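Local structure of predicted ATPase involved in replication control, Cdc46/Mcm family (Methanopyrus kandleri AV19, 3F8T) at residues R31-F42 with V55-L66. The protein probably binds ATP and single-stranded DNA as a homolog of the MCM replicative helicases. The protein carries 2 engineered substitutions. Sequence-based numbering, arbitrary orientation.
Sequences RVLIEIVRTESF and VVLDLRELDSDL
Ser41 and Glu61 form the polar centre of this contact. Glu61 OE1 takes two bonds from the one serine: Ser41 N reaches its syn lone pair at 2.7 Å with an N-H...O angle of 165°, while Ser41 OG donates from above the carboxylate plane. Ser41 OG also accepts from Asp58 N at 3.0 Å and 174°; OG sits between the backbone N and the carbonyl carbon (chi1 53°), which brings it to both partners. With alanine in place of Ser41, Asp58 N would probably lose its acceptor and the Glu61 carboxylate would be held less firmly, with one bond fewer on OE1. Glu61 OE2 is bridged through a water to Glu40 OE1.

Thr39, N-cap of helix 40-47, donates OG1 to Ile36 O at 2.6 Å and receives a weak bond from Phe42 N. The Thr39 side chain crosses that of Leu62 at about a right angle, Thr39 CG2 coming within 3.5 Å of Leu62 CD2, closer than usual carbon contact. At the far end a second water accepts from Asp63 N and donates to Glu35 OE1, while Glu35 OE2 forms a salt bridge with Arg31 NH2. Asp63 caps helix 64-72, its OD2 accepting from Leu66 N.

Apolar groups complete the interface: Val55 CG1 lies over one face of the Phe42 ring in a CH-pi contact, 3.8 Å from the centroid, and Leu57 CD2 meets Ile36 CG1 at 3.9 Å. Leu66 CD1 lies 3.9 Å from Val32 CG2, and Leu66 CD2 packs against Glu35 CB. Both segments belong to the MCM-like N-terminal region. Ser45 OG hydrogen-bonds Val56 N, tying helix 40-47 to strand 55-58, which pairs in parallel with strand 96-99; Ile36 also packs on Leu81 of helix 74-88 and on Ile70 of helix 64-72.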
loop_
_atom_site.group_PDB
_atom_site.type_symbol
_atom_site.label_atom_id
_atom_site.label_comp_id
_atom_site.label_asym_id
_atom_site.label_seq_id
_atom_site.Cartn_x
_atom_site.Cartn_y
_atom_site.Cartn_z
ATOM N N ARG A 31 28.900 34.089 7.555
ATOM C CA ARG A 31 28.229 34.159 6.248
ATOM C C ARG A 31 27.061 33.161 6.100
ATOM O O ARG A 31 26.047 33.474 5.464
ATOM C CB ARG A 31 29.229 34.047 5.088
ATOM C CG ARG A 31 30.039 32.762 5.029
ATOM C CD ARG A 31 30.798 32.616 3.684
ATOM N NE ARG A 31 29.899 32.339 2.558
ATOM C CZ ARG A 31 29.322 31.158 2.324
ATOM N NH1 ARG A 31 29.542 30.123 3.134
ATOM N NH2 ARG A 31 28.514 31.011 1.282
ATOM N N VAL A 32 27.200 31.972 6.690
ATOM C CA VAL A 32 26.112 30.992 6.701
ATOM C C VAL A 32 24.836 31.632 7.225
ATOM O O VAL A 32 23.794 31.565 6.557
ATOM C CB VAL A 32 26.468 29.704 7.509
ATOM C CG1 VAL A 32 25.235 28.775 7.675
ATOM C CG2 VAL A 32 27.592 28.960 6.831
ATOM N N LEU A 33 24.913 32.265 8.400
ATOM C CA LEU A 33 23.735 32.876 9.010
ATOM C C LEU A 33 23.254 34.138 8.291
ATOM O O LEU A 33 22.051 34.356 8.164
ATOM C CB LEU A 33 23.951 33.174 10.505
ATOM C CG LEU A 33 23.728 32.075 11.555
ATOM C CD1 LEU A 33 23.539 32.712 12.931
ATOM C CD2 LEU A 33 22.535 31.162 11.222
ATOM N N ILE A 34 24.189 34.975 7.845
ATOM C CA ILE A 34 23.827 36.148 7.050
ATOM C C ILE A 34 23.071 35.734 5.774
ATOM O O ILE A 34 22.043 36.310 5.448
ATOM C CB ILE A 34 25.063 37.016 6.675
ATOM C CG1 ILE A 34 25.695 37.622 7.931
ATOM C CG2 ILE A 34 24.645 38.151 5.739
ATOM C CD1 ILE A 34 27.030 38.309 7.674
ATOM N N GLU A 35 23.579 34.744 5.049
ATOM C CA GLU A 35 22.898 34.341 3.813
ATOM C C GLU A 35 21.522 33.724 4.089
ATOM O O GLU A 35 20.573 33.939 3.319
ATOM C CB GLU A 35 23.789 33.440 2.963
ATOM C CG GLU A 35 24.970 34.229 2.393
ATOM C CD GLU A 35 25.977 33.373 1.654
ATOM O OE1 GLU A 35 25.573 32.388 0.978
ATOM O OE2 GLU A 35 27.189 33.694 1.746
ATOM N N ILE A 36 21.407 33.001 5.205
ATOM C CA ILE A 36 20.118 32.416 5.618
ATOM C C ILE A 36 19.050 33.481 5.890
ATOM O O ILE A 36 17.928 33.404 5.374
ATOM C CB ILE A 36 20.275 31.475 6.854
ATOM C CG1 ILE A 36 21.019 30.187 6.448
ATOM C CG2 ILE A 36 18.891 31.154 7.457
ATOM C CD1 ILE A 36 21.430 29.254 7.635
ATOM N N VAL A 37 19.400 34.476 6.694
ATOM C CA VAL A 37 18.472 35.527 7.089
ATOM C C VAL A 37 18.058 36.436 5.920
ATOM O O VAL A 37 16.990 37.049 5.952
ATOM C CB VAL A 37 19.062 36.340 8.274
ATOM C CG1 VAL A 37 18.256 37.571 8.549
ATOM C CG2 VAL A 37 19.113 35.451 9.509
ATOM N N ARG A 38 18.900 36.509 4.892
ATOM C CA ARG A 38 18.589 37.289 3.697
ATOM C C ARG A 38 17.536 36.642 2.789
ATOM O O ARG A 38 16.977 37.314 1.918
ATOM C CB ARG A 38 19.857 37.545 2.877
ATOM C CG ARG A 38 20.796 38.620 3.391
ATOM C CD ARG A 38 21.999 38.609 2.465
ATOM N NE ARG A 38 23.103 39.498 2.829
ATOM C CZ ARG A 38 24.371 39.269 2.474
ATOM N NH1 ARG A 38 24.684 38.177 1.788
ATOM N NH2 ARG A 38 25.337 40.108 2.826
ATOM N N THR A 39 17.278 35.345 2.971
ATOM C CA THR A 39 16.341 34.628 2.109
ATOM C C THR A 39 14.911 35.133 2.286
ATOM O O THR A 39 14.522 35.552 3.390
ATOM C CB THR A 39 16.370 33.094 2.340
ATOM O OG1 THR A 39 16.023 32.799 3.695
ATOM C CG2 THR A 39 17.747 32.512 2.024
ATOM N N GLU A 40 14.130 35.088 1.205
ATOM C CA GLU A 40 12.727 35.519 1.264
ATOM C C GLU A 40 11.926 34.643 2.220
ATOM O O GLU A 40 11.183 35.168 3.046
ATOM C CB GLU A 40 12.065 35.545 -0.119
ATOM C CG GLU A 40 11.072 36.701 -0.269
ATOM C CD GLU A 40 9.978 36.441 -1.302
ATOM O OE1 GLU A 40 10.246 35.748 -2.317
ATOM O OE2 GLU A 40 8.838 36.929 -1.091
ATOM N N SER A 41 12.112 33.323 2.124
ATOM C CA SER A 41 11.440 32.341 3.000
ATOM C C SER A 41 11.597 32.718 4.465
ATOM O O SER A 41 10.620 32.768 5.220
ATOM C CB SER A 41 12.007 30.929 2.779
ATOM O OG SER A 41 13.436 30.892 2.904
ATOM N N PHE A 42 12.836 33.006 4.845
ATOM C CA PHE A 42 13.162 33.313 6.223
ATOM C C PHE A 42 12.565 34.625 6.699
ATOM O O PHE A 42 11.950 34.656 7.764
ATOM C CB PHE A 42 14.676 33.335 6.448
ATOM C CG PHE A 42 15.056 33.342 7.891
ATOM C CD1 PHE A 42 15.236 32.148 8.576
ATOM C CD2 PHE A 42 15.215 34.535 8.573
ATOM C CE1 PHE A 42 15.588 32.143 9.920
ATOM C CE2 PHE A 42 15.562 34.539 9.916
ATOM C CZ PHE A 42 15.741 33.340 10.587
ATOM N N VAL A 55 9.411 29.316 11.599
ATOM C CA VAL A 55 10.275 30.042 10.691
ATOM C C VAL A 55 10.760 29.022 9.662
ATOM O O VAL A 55 11.063 27.882 10.004
ATOM C CB VAL A 55 11.422 30.740 11.441
ATOM C CG1 VAL A 55 12.223 31.601 10.505
ATOM C CG2 VAL A 55 10.840 31.612 12.551
ATOM N N VAL A 56 10.790 29.425 8.397
ATOM C CA VAL A 56 11.045 28.491 7.304
ATOM C C VAL A 56 12.285 28.902 6.526
ATOM O O VAL A 56 12.428 30.062 6.137
ATOM C CB VAL A 56 9.813 28.403 6.340
ATOM C CG1 VAL A 56 10.196 27.793 5.006
ATOM C CG2 VAL A 56 8.688 27.586 6.973
ATOM N N LEU A 57 13.192 27.952 6.318
ATOM C CA LEU A 57 14.320 28.169 5.421
ATOM C C LEU A 57 14.159 27.288 4.197
ATOM O O LEU A 57 14.211 26.077 4.301
ATOM C CB LEU A 57 15.670 27.886 6.105
ATOM C CG LEU A 57 16.936 27.888 5.215
ATOM C CD1 LEU A 57 17.151 29.221 4.472
ATOM C CD2 LEU A 57 18.163 27.555 6.043
ATOM N N ASP A 58 13.959 27.921 3.042
ATOM C CA ASP A 58 13.908 27.203 1.780
ATOM C C ASP A 58 15.309 27.210 1.190
ATOM O O ASP A 58 15.809 28.254 0.725
ATOM C CB ASP A 58 12.894 27.827 0.813
ATOM C CG ASP A 58 12.640 26.949 -0.401
ATOM O OD1 ASP A 58 13.612 26.393 -0.931
ATOM O OD2 ASP A 58 11.473 26.809 -0.836
ATOM N N LEU A 59 15.937 26.036 1.230
ATOM C CA LEU A 59 17.323 25.850 0.815
ATOM C C LEU A 59 17.600 26.147 -0.654
ATOM O O LEU A 59 18.744 26.413 -1.031
ATOM C CB LEU A 59 17.772 24.422 1.156
ATOM C CG LEU A 59 17.819 24.130 2.662
ATOM C CD1 LEU A 59 18.075 22.644 2.928
ATOM C CD2 LEU A 59 18.876 25.006 3.346
ATOM N N ARG A 60 16.563 26.109 -1.489
ATOM C CA ARG A 60 16.726 26.436 -2.916
ATOM C C ARG A 60 16.990 27.920 -3.104
ATOM O O ARG A 60 17.397 28.348 -4.194
ATOM C CB ARG A 60 15.460 26.115 -3.698
ATOM C CG ARG A 60 14.992 24.714 -3.635
ATOM C CD ARG A 60 13.491 24.826 -3.406
ATOM N NE ARG A 60 12.770 23.609 -3.635
ATOM C CZ ARG A 60 11.632 23.297 -3.026
ATOM N NH1 ARG A 60 11.089 24.102 -2.109
ATOM N NH2 ARG A 60 11.058 22.155 -3.327
ATOM N N GLU A 61 16.726 28.702 -2.058
ATOM C CA GLU A 61 16.929 30.155 -2.092
ATOM C C GLU A 61 18.394 30.513 -1.820
ATOM O O GLU A 61 18.755 31.691 -1.823
ATOM C CB GLU A 61 15.984 30.882 -1.108
ATOM C CG GLU A 61 14.507 30.854 -1.553
ATOM C CD GLU A 61 13.506 31.477 -0.570
ATOM O OE1 GLU A 61 13.895 32.029 0.482
ATOM O OE2 GLU A 61 12.287 31.419 -0.870
ATOM N N LEU A 62 19.221 29.483 -1.611
ATOM C CA LEU A 62 20.653 29.630 -1.355
ATOM C C LEU A 62 21.532 28.948 -2.410
ATOM O O LEU A 62 21.086 28.034 -3.111
ATOM C CB LEU A 62 21.004 29.038 0.018
ATOM C CG LEU A 62 20.366 29.712 1.233
ATOM C CD1 LEU A 62 20.660 28.946 2.486
ATOM C CD2 LEU A 62 20.868 31.144 1.368
ATOM N N ASP A 63 22.788 29.390 -2.491
ATOM C CA ASP A 63 23.833 28.701 -3.250
ATOM C C ASP A 63 23.788 27.192 -2.974
ATOM O O ASP A 63 23.707 26.771 -1.814
ATOM C CB ASP A 63 25.214 29.259 -2.859
ATOM C CG ASP A 63 26.366 28.402 -3.365
ATOM O OD1 ASP A 63 26.752 28.530 -4.552
ATOM O OD2 ASP A 63 26.906 27.601 -2.568
ATOM N N SER A 64 23.884 26.394 -4.035
ATOM C CA SER A 64 23.726 24.942 -3.946
ATOM C C SER A 64 24.708 24.276 -3.005
ATOM O O SER A 64 24.343 23.344 -2.275
ATOM C CB SER A 64 23.854 24.307 -5.334
ATOM O OG SER A 64 22.693 24.564 -6.092
ATOM N N ASP A 65 25.955 24.730 -3.038
ATOM C CA ASP A 65 26.973 24.200 -2.130
ATOM C C ASP A 65 26.676 24.594 -0.682
ATOM O O ASP A 65 26.894 23.805 0.237
ATOM C CB ASP A 65 28.363 24.664 -2.560
ATOM C CG ASP A 65 28.783 24.084 -3.918
ATOM O OD1 ASP A 65 28.264 23.018 -4.325
ATOM O OD2 ASP A 65 29.629 24.705 -4.586
ATOM N N LEU A 66 26.151 25.801 -0.484
ATOM C CA LEU A 66 25.722 26.224 0.853
ATOM C C LEU A 66 24.511 25.421 1.330
ATOM O O LEU A 66 24.466 25.003 2.491
ATOM C CB LEU A 66 25.420 27.733 0.905
ATOM C CG LEU A 66 24.968 28.277 2.267
ATOM C CD1 LEU A 66 25.934 27.941 3.421
ATOM C CD2 LEU A 66 24.678 29.782 2.237
HETATM O O HOH W 1 23.659 31.804 -0.831
HETATM O O HOH W 2 11.464 32.931 -2.970
#